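Local coordinates for nudix hydrolase domain-containing protein (Thermotoga maritima, PDB 3E57) that is of unknown function but probably hydrolyses a nucleoside diphosphate linked to another moiety, as many Nudix family members do, at residues B[74-86]-B[174-188]. Residues are numbered along the deposited sequence; the frame is centred on the assembly and turned at random.
Sequences VIMDGDRVLITKR and LFEWELIKLEELEKF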
loop_
_atom_site.group_PDB
_atom_site.type_symbol
_atom_site.label_atom_id
_atom_site.label_comp_id
_atom_site.label_asym_id
_atom_site.label_seq_id
_atom_site.Cartn_x
_atom_site.Cartn_y
_atom_site.Cartn_z
ATOM N N VAL B 74 16.315 -5.008 -0.801
ATOM C CA VAL B 74 16.707 -4.440 0.464
ATOM C C VAL B 74 17.760 -5.376 1.048
ATOM O O VAL B 74 17.559 -6.598 1.085
ATOM C CB VAL B 74 15.505 -4.359 1.414
ATOM C CG1 VAL B 74 15.958 -3.901 2.805
ATOM C CG2 VAL B 74 14.437 -3.421 0.839
ATOM N N ILE B 75 18.877 -4.809 1.480
ATOM C CA ILE B 75 20.011 -5.593 1.951
ATOM C C ILE B 75 20.093 -5.499 3.461
ATOM O O ILE B 75 20.041 -4.402 4.008
ATOM C CB ILE B 75 21.326 -5.086 1.305
ATOM C CG1 ILE B 75 21.337 -5.448 -0.178
ATOM C CG2 ILE B 75 22.557 -5.680 2.004
ATOM C CD1 ILE B 75 22.423 -4.777 -0.947
ATOM N N MET B 76 20.193 -6.654 4.129
ATOM C CA MET B 76 20.472 -6.703 5.560
ATOM C C MET B 76 21.773 -7.443 5.853
ATOM O O MET B 76 21.982 -8.544 5.342
ATOM C CB MET B 76 19.343 -7.395 6.312
ATOM C CG MET B 76 18.144 -6.497 6.568
ATOM S SD MET B 76 16.997 -7.246 7.727
ATOM C CE MET B 76 17.723 -6.804 9.311
ATOM N N ASP B 77 22.625 -6.821 6.668
ATOM C CA ASP B 77 23.878 -7.409 7.157
ATOM C C ASP B 77 23.667 -7.622 8.646
ATOM O O ASP B 77 23.620 -6.664 9.417
ATOM C CB ASP B 77 25.054 -6.454 6.895
ATOM C CG ASP B 77 26.427 -7.077 7.201
ATOM O OD1 ASP B 77 26.519 -7.999 8.033
ATOM O OD2 ASP B 77 27.428 -6.614 6.618
ATOM N N GLY B 78 23.490 -8.881 9.039
ATOM C CA GLY B 78 23.145 -9.211 10.410
ATOM C C GLY B 78 21.782 -8.634 10.731
ATOM O O GLY B 78 20.807 -8.875 10.009
ATOM N N ASP B 79 21.712 -7.851 11.803
ATOM C CA ASP B 79 20.443 -7.258 12.214
ATOM C C ASP B 79 20.366 -5.794 11.801
ATOM O O ASP B 79 19.578 -5.033 12.355
ATOM C CB ASP B 79 20.228 -7.433 13.723
ATOM C CG ASP B 79 19.503 -8.745 14.064
ATOM O OD1 ASP B 79 18.713 -9.247 13.222
ATOM O OD2 ASP B 79 19.717 -9.270 15.180
ATOM N N ARG B 80 21.167 -5.424 10.802
ATOM C CA ARG B 80 21.197 -4.059 10.281
ATOM C C ARG B 80 20.750 -4.046 8.837
ATOM O O ARG B 80 20.935 -5.027 8.118
ATOM C CB ARG B 80 22.601 -3.471 10.402
ATOM C CG ARG B 80 23.023 -3.233 11.829
ATOM C CD ARG B 80 24.411 -2.626 11.909
ATOM N NE ARG B 80 24.732 -2.226 13.283
ATOM C CZ ARG B 80 24.789 -0.969 13.739
ATOM N NH1 ARG B 80 24.564 0.075 12.945
ATOM N NH2 ARG B 80 25.093 -0.751 15.013
ATOM N N VAL B 81 20.158 -2.928 8.422
ATOM C CA VAL B 81 19.657 -2.765 7.066
ATOM C C VAL B 81 20.419 -1.635 6.384
ATOM O O VAL B 81 20.762 -0.637 7.026
ATOM C CB VAL B 81 18.129 -2.470 7.043
ATOM C CG1 VAL B 81 17.798 -1.192 7.794
ATOM C CG2 VAL B 81 17.626 -2.404 5.606
ATOM N N LEU B 82 20.668 -1.796 5.088
ATOM C CA LEU B 82 21.415 -0.816 4.313
ATOM C C LEU B 82 20.520 0.351 3.866
ATOM O O LEU B 82 19.514 0.145 3.204
ATOM C CB LEU B 82 22.042 -1.479 3.092
ATOM C CG LEU B 82 22.856 -0.587 2.151
ATOM C CD1 LEU B 82 24.128 -0.107 2.823
ATOM C CD2 LEU B 82 23.158 -1.320 0.850
ATOM N N ILE B 83 20.924 1.556 4.243
ATOM C CA ILE B 83 20.299 2.798 3.805
ATOM C C ILE B 83 21.329 3.522 2.954
ATOM O O ILE B 83 22.501 3.565 3.320
ATOM C CB ILE B 83 19.954 3.679 5.018
ATOM C CG1 ILE B 83 18.880 3.007 5.879
ATOM C CG2 ILE B 83 19.484 5.051 4.575
ATOM C CD1 ILE B 83 17.511 3.022 5.286
ATOM N N THR B 84 20.911 4.068 1.821
ATOM C CA THR B 84 21.822 4.815 0.973
ATOM C C THR B 84 21.269 6.210 0.730
ATOM O O THR B 84 20.081 6.463 0.930
ATOM C CB THR B 84 22.050 4.122 -0.384
ATOM O OG1 THR B 84 20.789 3.942 -1.030
ATOM C CG2 THR B 84 22.733 2.759 -0.202
ATOM N N LYS B 85 22.149 7.094 0.281
ATOM C CA LYS B 85 21.813 8.482 0.047
ATOM C C LYS B 85 22.791 9.038 -0.962
ATOM O O LYS B 85 24.002 8.921 -0.766
ATOM C CB LYS B 85 21.946 9.251 1.361
ATOM C CG LYS B 85 21.560 10.695 1.279
ATOM C CD LYS B 85 21.573 11.320 2.659
ATOM C CE LYS B 85 22.983 11.594 3.144
ATOM N NZ LYS B 85 23.255 13.039 3.309
ATOM N N ARG B 86 22.280 9.608 -2.047
ATOM C CA ARG B 86 23.140 10.242 -3.056
ATOM C C ARG B 86 23.822 11.481 -2.486
ATOM O O ARG B 86 25.047 11.601 -2.535
ATOM C CB ARG B 86 22.326 10.619 -4.293
ATOM C CG ARG B 86 22.092 9.461 -5.273
ATOM C CD ARG B 86 20.631 9.322 -5.706
ATOM N NE ARG B 86 19.886 10.574 -5.577
ATOM C CZ ARG B 86 18.592 10.722 -5.859
ATOM N NH1 ARG B 86 17.872 9.709 -6.341
ATOM N NH2 ARG B 86 18.023 11.911 -5.679
ATOM N N LEU B 174 29.044 8.397 -5.857
ATOM C CA LEU B 174 27.625 8.520 -6.223
ATOM C C LEU B 174 26.669 8.305 -5.042
ATOM O O LEU B 174 25.531 8.787 -5.081
ATOM C CB LEU B 174 27.262 7.546 -7.351
ATOM C CG LEU B 174 27.555 7.945 -8.803
ATOM C CD1 LEU B 174 27.011 6.868 -9.740
ATOM C CD2 LEU B 174 26.957 9.297 -9.159
ATOM N N PHE B 175 27.112 7.569 -4.018
ATOM C CA PHE B 175 26.271 7.242 -2.862
ATOM C C PHE B 175 27.056 7.228 -1.566
ATOM O O PHE B 175 28.245 6.880 -1.553
ATOM C CB PHE B 175 25.657 5.860 -3.023
ATOM C CG PHE B 175 24.838 5.703 -4.256
ATOM C CD1 PHE B 175 23.531 6.172 -4.297
ATOM C CD2 PHE B 175 25.368 5.094 -5.378
ATOM C CE1 PHE B 175 22.767 6.029 -5.446
ATOM C CE2 PHE B 175 24.618 4.944 -6.528
ATOM C CZ PHE B 175 23.316 5.412 -6.568
ATOM N N GLU B 176 26.388 7.600 -0.480
ATOM C CA GLU B 176 26.850 7.224 0.839
ATOM C C GLU B 176 25.908 6.153 1.338
ATOM O O GLU B 176 24.822 5.979 0.796
ATOM C CB GLU B 176 26.894 8.401 1.808
ATOM C CG GLU B 176 27.691 8.110 3.107
ATOM C CD GLU B 176 29.016 7.354 2.871
ATOM O OE1 GLU B 176 29.862 7.838 2.074
ATOM O OE2 GLU B 176 29.210 6.276 3.491
ATOM N N TRP B 177 26.357 5.412 2.341
ATOM C CA TRP B 177 25.600 4.314 2.895
ATOM C C TRP B 177 25.725 4.331 4.404
ATOM O O TRP B 177 26.644 4.929 4.963
ATOM C CB TRP B 177 26.115 2.984 2.340
ATOM C CG TRP B 177 27.565 2.756 2.627
ATOM C CD1 TRP B 177 28.622 3.082 1.824
ATOM C CD2 TRP B 177 28.122 2.174 3.809
ATOM N NE1 TRP B 177 29.802 2.726 2.431
ATOM C CE2 TRP B 177 29.524 2.174 3.654
ATOM C CE3 TRP B 177 27.573 1.658 4.988
ATOM C CZ2 TRP B 177 30.385 1.672 4.632
ATOM C CZ3 TRP B 177 28.431 1.158 5.965
ATOM C CH2 TRP B 177 29.821 1.171 5.779
ATOM N N GLU B 178 24.780 3.660 5.043
ATOM C CA GLU B 178 24.743 3.481 6.477
ATOM C C GLU B 178 24.107 2.130 6.689
ATOM O O GLU B 178 23.185 1.777 5.965
ATOM C CB GLU B 178 23.836 4.527 7.128
ATOM C CG GLU B 178 24.516 5.749 7.689
ATOM C CD GLU B 178 23.517 6.668 8.372
ATOM O OE1 GLU B 178 22.884 7.480 7.671
ATOM O OE2 GLU B 178 23.355 6.560 9.608
ATOM N N LEU B 179 24.582 1.385 7.677
ATOM C CA LEU B 179 23.876 0.192 8.130
ATOM C C LEU B 179 23.187 0.606 9.421
ATOM O O LEU B 179 23.851 1.022 10.361
ATOM C CB LEU B 179 24.834 -0.980 8.372
ATOM C CG LEU B 179 25.342 -1.695 7.118
ATOM C CD1 LEU B 179 26.566 -2.540 7.437
ATOM C CD2 LEU B 179 24.264 -2.560 6.504
ATOM N N ILE B 180 21.860 0.555 9.453
ATOM C CA ILE B 180 21.145 0.957 10.654
ATOM C C ILE B 180 20.486 -0.239 11.304
ATOM O O ILE B 180 20.075 -1.177 10.629
ATOM C CB ILE B 180 20.094 2.063 10.371
ATOM C CG1 ILE B 180 18.926 1.526 9.544
ATOM C CG2 ILE B 180 20.757 3.263 9.667
ATOM C CD1 ILE B 180 17.809 2.534 9.375
ATOM N N LYS B 181 20.388 -0.199 12.623
ATOM C CA LYS B 181 19.670 -1.220 13.366
ATOM C C LYS B 181 18.193 -1.157 12.987
ATOM O O LYS B 181 17.659 -0.083 12.687
ATOM C CB LYS B 181 19.868 -1.013 14.869
ATOM C CG LYS B 181 21.290 -1.338 15.311
ATOM C CD LYS B 181 21.515 -1.179 16.803
ATOM C CE LYS B 181 21.752 0.279 17.193
ATOM N NZ LYS B 181 22.305 0.374 18.588
ATOM N N LEU B 182 17.539 -2.313 12.984
ATOM C CA LEU B 182 16.137 -2.398 12.604
ATOM C C LEU B 182 15.265 -1.525 13.507
ATOM O O LEU B 182 14.290 -0.949 13.038
ATOM C CB LEU B 182 15.653 -3.853 12.641
ATOM C CG LEU B 182 14.680 -4.330 11.566
ATOM C CD1 LEU B 182 15.163 -4.012 10.159
ATOM C CD2 LEU B 182 14.483 -5.838 11.715
ATOM N N GLU B 183 15.626 -1.396 14.784
ATOM C CA GLU B 183 14.855 -0.535 15.706
ATOM C C GLU B 183 15.049 0.969 15.444
ATOM O O GLU B 183 14.406 1.808 16.104
ATOM C CB GLU B 183 15.137 -0.875 17.178
ATOM C CG GLU B 183 16.480 -0.407 17.732
ATOM C CD GLU B 183 17.524 -1.506 17.799
ATOM O OE1 GLU B 183 17.409 -2.506 17.049
ATOM O OE2 GLU B 183 18.468 -1.354 18.606
ATOM N N GLU B 184 15.931 1.303 14.495
ATOM C CA GLU B 184 16.069 2.667 13.987
ATOM C C GLU B 184 15.371 2.866 12.643
ATOM O O GLU B 184 15.283 3.993 12.154
ATOM C CB GLU B 184 17.546 3.033 13.822
ATOM C CG GLU B 184 18.355 3.059 15.116
ATOM C CD GLU B 184 19.727 3.728 14.946
ATOM O OE1 GLU B 184 20.529 3.692 15.907
ATOM O OE2 GLU B 184 20.018 4.284 13.854
ATOM N N LEU B 185 14.881 1.790 12.032
ATOM C CA LEU B 185 14.314 1.901 10.700
ATOM C C LEU B 185 12.996 2.695 10.700
ATOM O O LEU B 185 12.707 3.406 9.749
ATOM C CB LEU B 185 14.121 0.521 10.068
ATOM C CG LEU B 185 13.525 0.520 8.658
ATOM C CD1 LEU B 185 14.315 1.411 7.695
ATOM C CD2 LEU B 185 13.419 -0.910 8.160
ATOM N N GLU B 186 12.204 2.589 11.761
ATOM C CA GLU B 186 10.953 3.357 11.838
ATOM C C GLU B 186 11.212 4.871 11.703
ATOM O O GLU B 186 10.500 5.566 10.970
ATOM C CB GLU B 186 10.229 3.045 13.144
ATOM C CG GLU B 186 8.937 3.821 13.378
ATOM C CD GLU B 186 8.262 3.407 14.679
ATOM O OE1 GLU B 186 7.590 2.359 14.676
ATOM O OE2 GLU B 186 8.407 4.119 15.698
ATOM N N LYS B 187 12.227 5.369 12.403
ATOM C CA LYS B 187 12.666 6.772 12.284
ATOM C C LYS B 187 12.964 7.160 10.830
ATOM O O LYS B 187 12.441 8.141 10.305
ATOM C CB LYS B 187 13.925 6.970 13.137
ATOM C CG LYS B 187 14.580 8.297 12.981
ATOM C CD LYS B 187 15.792 8.458 13.887
ATOM C CE LYS B 187 17.003 7.730 13.340
ATOM N NZ LYS B 187 18.206 7.983 14.161
ATOM N N PHE B 188 13.799 6.364 10.173
ATOM C CA PHE B 188 14.152 6.619 8.768
ATOM C C PHE B 188 12.963 6.530 7.832
ATOM O O PHE B 188 12.848 7.323 6.897
ATOM C CB PHE B 188 15.276 5.679 8.304
ATOM C CG PHE B 188 16.629 6.097 8.764
ATOM C CD1 PHE B 188 17.462 6.827 7.931
ATOM C CD2 PHE B 188 17.077 5.768 10.040
ATOM C CE1 PHE B 188 18.691 7.217 8.343
ATOM C CE2 PHE B 188 18.314 6.146 10.468
ATOM C CZ PHE B 188 19.136 6.890 9.622
#
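Met76 meets Leu182 at about a right angle, its CE lying 3.9 Å from Leu182 CD1. Next to it, CB of Asp77 touches Leu179 CD2, while the carboxylate takes the backbone N-H of Phe166. A type II' turn from Asp77 to Arg80 then reverses the chain. Arg80 runs extended from CG to NE across Leu179 CB. Its NH1 donates to Leu179 O at 2.8 Å. That oxygen lies in the guanidinium plane, but the donor sits 41° above the carbonyl plane. Lys181 lies alongside, with CG over one face of the guanidinium.

Strand 80-85 pairs antiparallel with strand 176-181, from Arg80 opposite Lys181 to Lys85 opposite Glu176. Val81, Ile83 and Lys85 form the hydrogen-bonded pairs with Ile180, Glu178 and Glu176. The hairpin 66-77/80-85 thus gains strand 176-181 on the outer side of 80-85, within the mixed sheet of the Nudix domain. Val81 CG1 packs tightly on Ile180 CG1, at 3.4 Å. Each CG1 is set between its own backbone N and carbonyl carbon (chi1 60° for Val81, 69° for Ile180), which turns the two branches to each other, and the side chains lie side by side.

Leu82 turns to the other face, where CD1 reaches Trp177 CB at 3.7 Å. Phe166 touches both residues there. Ile83 CG1 packs on Ile180 CD1 at 3.7 Å. CD1 and CG2 of Ile83 reach Leu185 and Phe188 of the helix that follows strand 176-181. Thr84 brings CB to 3.5 Å from Glu176 O, while OG1 bonds with Ser100 OG. Lys85 O accepts a hydrogen bond from Glu176 N at 2.7 Å. Beyond the strand, Arg86 lies beside Phe175, with CG 3.5 Å from ring atom CE1.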